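Imelysin-like protein (Psychrobacter arcticus, PDB 3PF0) is of unknown function but belongs to the imelysin-like (M75 peptidase) family, and has been put forward as a putative metalloendopeptidase. Local coordinates at residues A66-L77 and Q101-A112; V139-I147 and V164-A174. One frame throughout, in Å; residues are numbered along the deposited sequence. Where two conformers were deposited one is given.

Interaction 1. Residues A66-L77 and Q101-A112; sequences AYADAAKQSDLL and QWLVLAQAWASA
Q101 reaches across to Q73 and grips it twice: NE2 donates to the backbone O of Q73 at 3.0 Å and to its side-chain OE1 at 3.0 Å. Both oxygens are met on a lone pair in their carbonyl planes, and both lie near the amide plane of Q101, so its two N-H groups spread to two acceptors. The Q73 and Q101 side chains cross at about a right angle, amide planes 44° apart. Q73 bends at chi2 (-38°), which turns its own NE2 back to D69 OD1, met on the syn side but tilted out of the carboxylate plane; a water joins OE1 of Q73 to OE1 of Q101. The Q73 side chain is a knob among Q101, V104, L105 and A108. In return L105 fits among A70, Q73, S74 and L77, its CD1 on A70 O and its CD2 3.8 Å from L77 CD2. L76 lies across the Q101 amide, CD2 3.5 Å from OE1. The two segments run antiparallel, axes 8.4 Å apart at closest; toward A112 alanines make the contact, A70 CB 4.2 Å from A108 CB and A66 packed on A112. Y67 and W109 meet rim to rim, Y67 CE1 3.5 Å from W109 CZ3, with planes at 42°; W207 of helix 183-214 meets the Y67 ring too. This is knobs-into-holes packing in an all-helical fold. The doubly bonded Q101 amide adds a directional polar clamp to mainly apolar packing, and the chain from Q101 through Q73 to D69 holds the Q73 amide in one orientation.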
loop_
_atom_site.group_PDB
_atom_site.type_symbol
_atom_site.label_atom_id
_atom_site.label_comp_id
_atom_site.label_asym_id
_atom_site.label_seq_id
_atom_site.Cartn_x
_atom_site.Cartn_y
_atom_site.Cartn_z
ATOM N N ALA A 66 10.169 -1.083 -3.573
ATOM C CA ALA A 66 8.947 -1.290 -2.794
ATOM C C ALA A 66 8.392 -2.686 -3.030
ATOM O O ALA A 66 8.034 -3.365 -2.070
ATOM C CB ALA A 66 7.905 -0.247 -3.136
ATOM N N TYR A 67 8.364 -3.134 -4.295
ATOM C CA TYR A 67 7.883 -4.471 -4.612
ATOM C C TYR A 67 8.863 -5.531 -4.099
ATOM O O TYR A 67 8.417 -6.547 -3.562
ATOM C CB TYR A 67 7.627 -4.631 -6.125
ATOM C CG TYR A 67 6.374 -3.928 -6.610
ATOM C CD1 TYR A 67 5.134 -4.182 -6.024
ATOM C CD2 TYR A 67 6.415 -3.065 -7.702
ATOM C CE1 TYR A 67 3.979 -3.534 -6.463
ATOM C CE2 TYR A 67 5.264 -2.421 -8.158
ATOM C CZ TYR A 67 4.047 -2.661 -7.538
ATOM O OH TYR A 67 2.903 -2.062 -8.013
ATOM N N ALA A 68 10.180 -5.280 -4.219
ATOM C CA ALA A 68 11.220 -6.200 -3.743
ATOM C C ALA A 68 11.120 -6.384 -2.222
ATOM O O ALA A 68 11.211 -7.514 -1.740
ATOM C CB ALA A 68 12.609 -5.694 -4.131
ATOM N N ASP A 69 10.867 -5.280 -1.486
ATOM C CA ASP A 69 10.712 -5.302 -0.042
ATOM C C ASP A 69 9.458 -6.066 0.371
ATOM O O ASP A 69 9.554 -6.895 1.267
ATOM C CB ASP A 69 10.693 -3.891 0.561
ATOM C CG ASP A 69 10.746 -3.922 2.077
ATOM O OD1 ASP A 69 11.597 -4.664 2.629
ATOM O OD2 ASP A 69 9.926 -3.222 2.715
ATOM N N ALA A 70 8.308 -5.835 -0.298
ATOM C CA ALA A 70 7.086 -6.580 0.002
ATOM C C ALA A 70 7.309 -8.105 -0.215
ATOM O O ALA A 70 6.853 -8.912 0.606
ATOM C CB ALA A 70 5.923 -6.071 -0.847
ATOM N N ALA A 71 8.034 -8.483 -1.287
ATOM C CA ALA A 71 8.351 -9.888 -1.598
ATOM C C ALA A 71 9.264 -10.500 -0.508
ATOM O O ALA A 71 9.023 -11.623 -0.065
ATOM C CB ALA A 71 9.012 -9.997 -2.970
ATOM N N LYS A 72 10.272 -9.733 -0.062
ATOM C CA LYS A 72 11.236 -10.099 0.987
ATOM C C LYS A 72 10.494 -10.371 2.327
ATOM O O LYS A 72 10.727 -11.401 2.963
ATOM C CB LYS A 72 12.259 -8.955 1.129
ATOM C CG LYS A 72 13.304 -9.070 2.237
ATOM C CD LYS A 72 14.122 -7.777 2.269
ATOM C CE LYS A 72 15.040 -7.641 3.458
ATOM N NZ LYS A 72 15.980 -6.496 3.298
ATOM N N GLN A 73 9.574 -9.473 2.703
ATOM C CA GLN A 73 8.787 -9.572 3.931
ATOM C C GLN A 73 7.819 -10.761 3.902
ATOM O O GLN A 73 7.586 -11.364 4.954
ATOM C CB GLN A 73 8.036 -8.262 4.216
ATOM C CG GLN A 73 8.932 -7.041 4.475
ATOM C CD GLN A 73 10.197 -7.294 5.270
ATOM O OE1 GLN A 73 10.246 -8.075 6.232
ATOM N NE2 GLN A 73 11.249 -6.600 4.896
ATOM N N SER A 74 7.267 -11.092 2.707
ATOM C CA SER A 74 6.370 -12.231 2.515
ATOM C C SER A 74 7.173 -13.523 2.661
ATOM O O SER A 74 6.693 -14.481 3.262
ATOM C CB SER A 74 5.686 -12.156 1.151
ATOM O OG SER A 74 4.596 -13.061 1.081
ATOM N N ASP A 75 8.419 -13.533 2.127
ATOM C CA ASP A 75 9.348 -14.670 2.241
ATOM C C ASP A 75 9.724 -14.894 3.710
ATOM O O ASP A 75 9.752 -16.039 4.157
ATOM C CB ASP A 75 10.639 -14.435 1.428
ATOM C CG ASP A 75 10.519 -14.610 -0.076
ATOM O OD1 ASP A 75 9.418 -14.985 -0.547
ATOM O OD2 ASP A 75 11.510 -14.330 -0.784
ATOM N N LEU A 76 10.016 -13.807 4.458
ATOM C CA LEU A 76 10.358 -13.953 5.877
ATOM C C LEU A 76 9.144 -14.469 6.670
ATOM O O LEU A 76 9.331 -15.314 7.550
ATOM C CB LEU A 76 10.936 -12.668 6.508
ATOM C CG LEU A 76 11.296 -12.739 8.039
ATOM C CD1 LEU A 76 12.233 -13.918 8.380
ATOM C CD2 LEU A 76 11.865 -11.436 8.532
ATOM N N LEU A 77 7.911 -14.024 6.324
ATOM C CA LEU A 77 6.703 -14.507 6.990
ATOM C C LEU A 77 6.539 -15.998 6.721
ATOM O O LEU A 77 6.310 -16.756 7.664
ATOM C CB LEU A 77 5.434 -13.725 6.560
ATOM C CG LEU A 77 4.098 -14.135 7.250
ATOM C CD1 LEU A 77 4.160 -13.959 8.787
ATOM C CD2 LEU A 77 2.917 -13.383 6.665
ATOM N N GLN A 101 5.581 -10.002 12.146
ATOM C CA GLN A 101 6.096 -10.087 10.782
ATOM C C GLN A 101 4.962 -9.829 9.763
ATOM O O GLN A 101 5.219 -9.228 8.719
ATOM C CB GLN A 101 6.798 -11.434 10.531
ATOM C CG GLN A 101 7.542 -11.557 9.189
ATOM C CD GLN A 101 8.365 -10.345 8.790
ATOM O OE1 GLN A 101 8.999 -9.676 9.610
ATOM N NE2 GLN A 101 8.383 -10.040 7.510
ATOM N N TRP A 102 3.718 -10.215 10.079
ATOM C CA TRP A 102 2.591 -9.916 9.180
ATOM C C TRP A 102 2.476 -8.388 9.021
ATOM O O TRP A 102 2.311 -7.919 7.900
ATOM C CB TRP A 102 1.265 -10.532 9.676
ATOM C CG TRP A 102 0.068 -10.033 8.907
ATOM C CD1 TRP A 102 -0.391 -10.504 7.709
ATOM C CD2 TRP A 102 -0.684 -8.836 9.182
ATOM N NE1 TRP A 102 -1.427 -9.713 7.256
ATOM C CE2 TRP A 102 -1.606 -8.667 8.126
ATOM C CE3 TRP A 102 -0.677 -7.897 10.231
ATOM C CZ2 TRP A 102 -2.506 -7.597 8.087
ATOM C CZ3 TRP A 102 -1.563 -6.835 10.183
ATOM C CH2 TRP A 102 -2.491 -6.715 9.144
ATOM N N LEU A 103 2.586 -7.617 10.150
ATOM C CA LEU A 103 2.484 -6.152 10.143
ATOM C C LEU A 103 3.595 -5.522 9.291
ATOM O O LEU A 103 3.299 -4.589 8.543
ATOM C CB LEU A 103 2.502 -5.575 11.577
ATOM C CG LEU A 103 2.344 -4.037 11.745
ATOM C CD1 LEU A 103 1.133 -3.489 10.965
ATOM C CD2 LEU A 103 2.263 -3.653 13.219
ATOM N N VAL A 104 4.857 -6.022 9.413
ATOM C CA VAL A 104 6.017 -5.562 8.623
ATOM C C VAL A 104 5.668 -5.716 7.125
ATOM O O VAL A 104 5.858 -4.778 6.344
ATOM C CB VAL A 104 7.333 -6.311 9.013
ATOM C CG1 VAL A 104 8.501 -5.930 8.097
ATOM C CG2 VAL A 104 7.706 -6.084 10.485
ATOM N N LEU A 105 5.108 -6.883 6.748
ATOM C CA LEU A 105 4.658 -7.185 5.392
ATOM C C LEU A 105 3.489 -6.279 4.962
ATOM O O LEU A 105 3.485 -5.808 3.821
ATOM C CB LEU A 105 4.270 -8.678 5.259
ATOM C CG LEU A 105 3.420 -9.087 4.038
ATOM C CD1 LEU A 105 4.179 -8.875 2.713
ATOM C CD2 LEU A 105 2.941 -10.492 4.173
ATOM N N ALA A 106 2.497 -6.061 5.840
ATOM C CA ALA A 106 1.335 -5.211 5.515
ATOM C C ALA A 106 1.780 -3.768 5.282
ATOM O O ALA A 106 1.280 -3.125 4.364
ATOM C CB ALA A 106 0.292 -5.279 6.623
ATOM N N GLN A 107 2.780 -3.296 6.062
ATOM C CA GLN A 107 3.366 -1.955 5.938
ATOM C C GLN A 107 4.136 -1.809 4.598
ATOM O O GLN A 107 4.005 -0.771 3.945
ATOM C CB GLN A 107 4.290 -1.654 7.124
ATOM C CG GLN A 107 3.529 -1.328 8.414
ATOM C CD GLN A 107 4.467 -1.095 9.565
ATOM O OE1 GLN A 107 5.091 -2.016 10.094
ATOM N NE2 GLN A 107 4.563 0.141 10.008
ATOM N N ALA A 108 4.906 -2.853 4.193
ATOM C CA ALA A 108 5.673 -2.888 2.937
ATOM C C ALA A 108 4.741 -2.854 1.723
ATOM O O ALA A 108 5.023 -2.147 0.758
ATOM C CB ALA A 108 6.566 -4.128 2.877
ATOM N N TRP A 109 3.637 -3.592 1.766
ATOM C CA TRP A 109 2.690 -3.568 0.656
ATOM C C TRP A 109 1.931 -2.237 0.604
ATOM O O TRP A 109 1.644 -1.759 -0.497
ATOM C CB TRP A 109 1.719 -4.737 0.694
ATOM C CG TRP A 109 0.713 -4.676 -0.422
ATOM C CD1 TRP A 109 -0.600 -4.328 -0.319
ATOM C CD2 TRP A 109 0.988 -4.798 -1.828
ATOM N NE1 TRP A 109 -1.175 -4.274 -1.570
ATOM C CE2 TRP A 109 -0.215 -4.530 -2.515
ATOM C CE3 TRP A 109 2.143 -5.096 -2.575
ATOM C CZ2 TRP A 109 -0.308 -4.585 -3.912
ATOM C CZ3 TRP A 109 2.051 -5.139 -3.959
ATOM C CH2 TRP A 109 0.839 -4.891 -4.613
ATOM N N ALA A 110 1.637 -1.629 1.774
ATOM C CA ALA A 110 0.961 -0.324 1.845
ATOM C C ALA A 110 1.801 0.725 1.112
ATOM O O ALA A 110 1.252 1.547 0.384
ATOM C CB ALA A 110 0.725 0.090 3.297
ATOM N N SER A 111 3.138 0.637 1.247
ATOM C CA SER A 111 4.088 1.506 0.558
ATOM C C SER A 111 4.071 1.227 -0.949
ATOM O O SER A 111 3.948 2.170 -1.725
ATOM C CB SER A 111 5.485 1.311 1.134
ATOM O OG SER A 111 5.493 1.831 2.455
ATOM N N ALA A 112 4.115 -0.058 -1.363
ATOM C CA ALA A 112 4.076 -0.474 -2.782
ATOM C C ALA A 112 2.763 -0.050 -3.487
ATOM O O ALA A 112 2.732 0.079 -4.718
ATOM C CB ALA A 112 4.261 -1.988 -2.898
HETATM O O HOH W 1 7.521 -1.978 0.095
HETATM O O HOH W 2 1.009 -1.726 -6.312
HETATM O O HOH W 3 11.509 -8.053 9.030
#

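Interaction 2. Residues V139-I147 and V164-A174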
loop_
_atom_site.group_PDB
_atom_site.type_symbol
_atom_site.label_atom_id
_atom_site.label_comp_id
_atom_site.label_asym_id
_atom_site.label_seq_id
_atom_site.Cartn_x
_atom_site.Cartn_y
_atom_site.Cartn_z
ATOM N N VAL A 139 -13.889 -11.546 3.714
ATOM C CA VAL A 139 -12.630 -12.177 4.136
ATOM C C VAL A 139 -12.840 -13.097 5.375
ATOM O O VAL A 139 -12.468 -14.272 5.321
ATOM C CB VAL A 139 -11.505 -11.127 4.379
ATOM C CG1 VAL A 139 -10.265 -11.764 5.006
ATOM C CG2 VAL A 139 -11.132 -10.405 3.089
ATOM N N HIS A 140 -13.457 -12.571 6.454
ATOM C CA HIS A 140 -13.685 -13.272 7.725
ATOM C C HIS A 140 -14.265 -14.708 7.577
ATOM O O HIS A 140 -13.609 -15.674 7.990
ATOM C CB HIS A 140 -14.597 -12.436 8.643
ATOM C CG HIS A 140 -14.981 -13.149 9.905
ATOM N ND1 HIS A 140 -14.060 -13.369 10.921
ATOM C CD2 HIS A 140 -16.163 -13.707 10.258
ATOM C CE1 HIS A 140 -14.712 -14.039 11.858
ATOM N NE2 HIS A 140 -15.983 -14.265 11.507
ATOM N N GLY A 141 -15.474 -14.820 7.026
ATOM C CA GLY A 141 -16.172 -16.093 6.861
ATOM C C GLY A 141 -15.551 -17.066 5.881
ATOM O O GLY A 141 -15.553 -18.280 6.121
ATOM N N GLY A 142 -15.005 -16.530 4.793
ATOM C CA GLY A 142 -14.381 -17.324 3.746
ATOM C C GLY A 142 -13.114 -18.050 4.150
ATOM O O GLY A 142 -12.898 -19.187 3.722
ATOM N N VAL A 143 -12.250 -17.392 4.951
ATOM C CA VAL A 143 -10.967 -17.962 5.363
ATOM C C VAL A 143 -11.220 -19.214 6.215
ATOM O O VAL A 143 -10.706 -20.277 5.865
ATOM C CB VAL A 143 -10.039 -16.918 6.044
ATOM C CG1 VAL A 143 -8.830 -17.574 6.705
ATOM C CG2 VAL A 143 -9.584 -15.865 5.040
ATOM N N ALA A 144 -12.066 -19.115 7.265
ATOM C CA ALA A 144 -12.390 -20.247 8.139
ATOM C C ALA A 144 -13.023 -21.418 7.363
ATOM O O ALA A 144 -12.605 -22.567 7.561
ATOM C CB ALA A 144 -13.307 -19.798 9.270
ATOM N N ASP A 145 -13.982 -21.125 6.440
ATOM C CA ASP A 145 -14.619 -22.146 5.600
ATOM C C ASP A 145 -13.582 -22.882 4.780
ATOM O O ASP A 145 -13.646 -24.108 4.686
ATOM C CB ASP A 145 -15.666 -21.537 4.640
ATOM C CG ASP A 145 -16.956 -21.009 5.240
ATOM O OD1 ASP A 145 -17.357 -21.498 6.328
ATOM O OD2 ASP A 145 -17.598 -20.143 4.594
ATOM N N LEU A 146 -12.619 -22.133 4.190
ATOM C CA LEU A 146 -11.560 -22.683 3.350
ATOM C C LEU A 146 -10.633 -23.614 4.147
ATOM O O LEU A 146 -10.289 -24.679 3.641
ATOM C CB LEU A 146 -10.752 -21.552 2.673
ATOM C CG LEU A 146 -9.680 -21.987 1.666
ATOM C CD1 LEU A 146 -10.279 -22.337 0.334
ATOM C CD2 LEU A 146 -8.639 -20.927 1.488
ATOM N N ILE A 147 -10.256 -23.232 5.384
ATOM C CA ILE A 147 -9.363 -24.019 6.243
ATOM C C ILE A 147 -10.064 -25.339 6.653
ATOM O O ILE A 147 -9.421 -26.393 6.612
ATOM C CB ILE A 147 -8.859 -23.180 7.459
ATOM C CG1 ILE A 147 -8.021 -21.973 6.969
ATOM C CG2 ILE A 147 -8.065 -24.038 8.464
ATOM C CD1 ILE A 147 -7.723 -20.905 7.978
ATOM N N VAL A 164 -10.499 -13.121 -1.991
ATOM C CA VAL A 164 -11.104 -12.782 -0.709
ATOM C C VAL A 164 -10.600 -13.711 0.449
ATOM O O VAL A 164 -10.622 -13.295 1.608
ATOM C CB VAL A 164 -12.645 -12.845 -0.954
ATOM C CG1 VAL A 164 -13.418 -13.662 0.079
ATOM C CG2 VAL A 164 -13.238 -11.458 -1.131
ATOM N N VAL A 165 -10.122 -14.933 0.136
ATOM C CA VAL A 165 -9.705 -15.895 1.159
ATOM C C VAL A 165 -8.169 -16.017 1.249
ATOM O O VAL A 165 -7.660 -16.981 1.829
ATOM C CB VAL A 165 -10.388 -17.280 0.952
ATOM C CG1 VAL A 165 -11.900 -17.157 1.038
ATOM C CG2 VAL A 165 -9.985 -17.939 -0.364
ATOM N N GLN A 166 -7.437 -15.031 0.718
ATOM C CA GLN A 166 -5.980 -15.062 0.729
ATOM C C GLN A 166 -5.371 -13.642 0.795
ATOM O O GLN A 166 -6.085 -12.662 1.029
ATOM C CB GLN A 166 -5.465 -15.833 -0.505
ATOM C CG GLN A 166 -5.944 -15.263 -1.831
ATOM C CD GLN A 166 -5.668 -16.186 -2.984
ATOM O OE1 GLN A 166 -4.517 -16.414 -3.374
ATOM N NE2 GLN A 166 -6.729 -16.681 -3.596
ATOM N N GLY A 167 -4.059 -13.563 0.585
ATOM C CA GLY A 167 -3.300 -12.317 0.626
ATOM C C GLY A 167 -3.129 -11.779 2.033
ATOM O O GLY A 167 -3.357 -12.499 3.019
ATOM N N ILE A 168 -2.766 -10.493 2.132
ATOM C CA ILE A 168 -2.568 -9.796 3.411
ATOM C C ILE A 168 -3.840 -9.885 4.320
ATOM O O ILE A 168 -3.659 -10.292 5.468
ATOM C CB ILE A 168 -2.066 -8.339 3.182
ATOM C CG1 ILE A 168 -0.601 -8.386 2.697
ATOM C CG2 ILE A 168 -2.190 -7.466 4.445
ATOM C CD1 ILE A 168 -0.219 -7.310 1.851
ATOM N N PRO A 169 -5.102 -9.597 3.875
ATOM C CA PRO A 169 -6.241 -9.710 4.813
ATOM C C PRO A 169 -6.586 -11.157 5.203
ATOM O O PRO A 169 -7.111 -11.371 6.299
ATOM C CB PRO A 169 -7.396 -9.060 4.054
ATOM C CG PRO A 169 -7.035 -9.197 2.614
ATOM C CD PRO A 169 -5.547 -9.073 2.565
ATOM N N GLY A 170 -6.292 -12.123 4.316
ATOM C CA GLY A 170 -6.495 -13.542 4.581
ATOM C C GLY A 170 -5.568 -14.011 5.694
ATOM O O GLY A 170 -6.006 -14.661 6.646
ATOM N N LEU A 171 -4.278 -13.645 5.599
ATOM C CA LEU A 171 -3.263 -13.976 6.603
ATOM C C LEU A 171 -3.583 -13.297 7.945
ATOM O O LEU A 171 -3.462 -13.918 9.003
ATOM C CB LEU A 171 -1.875 -13.567 6.089
ATOM C CG LEU A 171 -1.258 -14.516 5.060
ATOM C CD1 LEU A 171 -0.223 -13.809 4.197
ATOM C CD2 LEU A 171 -0.681 -15.762 5.730
ATOM N N GLU A 172 -4.061 -12.049 7.895
ATOM C CA GLU A 172 -4.426 -11.298 9.084
ATOM C C GLU A 172 -5.490 -12.033 9.876
ATOM O O GLU A 172 -5.363 -12.196 11.097
ATOM C CB GLU A 172 -4.940 -9.913 8.687
ATOM C CG GLU A 172 -5.292 -9.048 9.892
ATOM C CD GLU A 172 -5.986 -7.743 9.578
ATOM O OE1 GLU A 172 -6.376 -7.531 8.407
ATOM O OE2 GLU A 172 -6.139 -6.925 10.511
ATOM N N GLU A 173 -6.526 -12.491 9.161
ATOM C CA GLU A 173 -7.657 -13.213 9.705
ATOM C C GLU A 173 -7.203 -14.533 10.317
ATOM O O GLU A 173 -7.619 -14.838 11.431
ATOM C CB GLU A 173 -8.720 -13.435 8.613
ATOM C CG GLU A 173 -10.028 -14.027 9.116
ATOM C CD GLU A 173 -10.654 -13.328 10.310
ATOM O OE1 GLU A 173 -11.151 -12.192 10.140
ATOM O OE2 GLU A 173 -10.635 -13.908 11.421
ATOM N N ALA A 174 -6.358 -15.311 9.607
ATOM C CA ALA A 174 -5.884 -16.600 10.112
ATOM C C ALA A 174 -4.978 -16.440 11.349
ATOM O O ALA A 174 -5.079 -17.251 12.272
ATOM C CB ALA A 174 -5.149 -17.355 9.028
#
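H140 ND1 donates a weak hydrogen bond to E173 OE1, 3.2 Å long with an N-H...O angle of 157°. The carboxylate oxygen lies at the edge of the imidazole, in the ring plane, while the carboxylate itself is turned 78° from that plane. The E173 chain first extends away from its own backbone N and then bends at chi2, which lays CG and the carboxylate against the H140 backbone, E173 CG 4.0 Å from H140 CA. A leucine in its place would probably leave H140 ND1 without this acceptor and free the imidazole to turn. Further in, the contact is apolar, joining helix 138-149 to the turn that leads into helix 167-176 and to that helix's first turns; the short helix segments cross at 70°. V139 straddles this join: CG2 touches V164 O at 3.3 Å, and CG1 rests on P169 O at 3.4 Å. The V139 CA also makes a C-H...O contact with V164 O. V143 points its CG2 between V165 CA and G170 CA, while CG1 faces A174 CB. At G142 the absence of a side chain matters, for V165 CG1 lies 3.5 Å from its carbonyl carbon and a CB would clash with that methyl. The V165 and L146 side chains cross at about a right angle, V165 CG2 3.8 Å from L146 CD2. Y188 of helix 183-214 touches V143 and A174, and its hydroxyl is hydrogen-bonded to V165 O.

How the interactions relate
Interactions 1 and 2 follow one another along the chain, with centres 18 Å apart, and meet through helix 167-176. W102, whose CB points away from 66-77, and W109, which also meets Y67, both reach this helix. W102 NE1 lies 2.9 Å from I168 O, a probable hydrogen bond, while its CZ2 packs 3.4 Å from E172 CB and W109 CB lies 3.4 Å from I168 CD1. Helix 167-176 thus turns I168, L171 and E172 to helix 92-112, and P169, G170, E173 and A174 to helix 138-149. Interaction 1 lies about 10 Å from the chain centre and interaction 2 about 19 Å, centre to centre, so interaction 1 is nearer the middle. Helix 183-214 touches both.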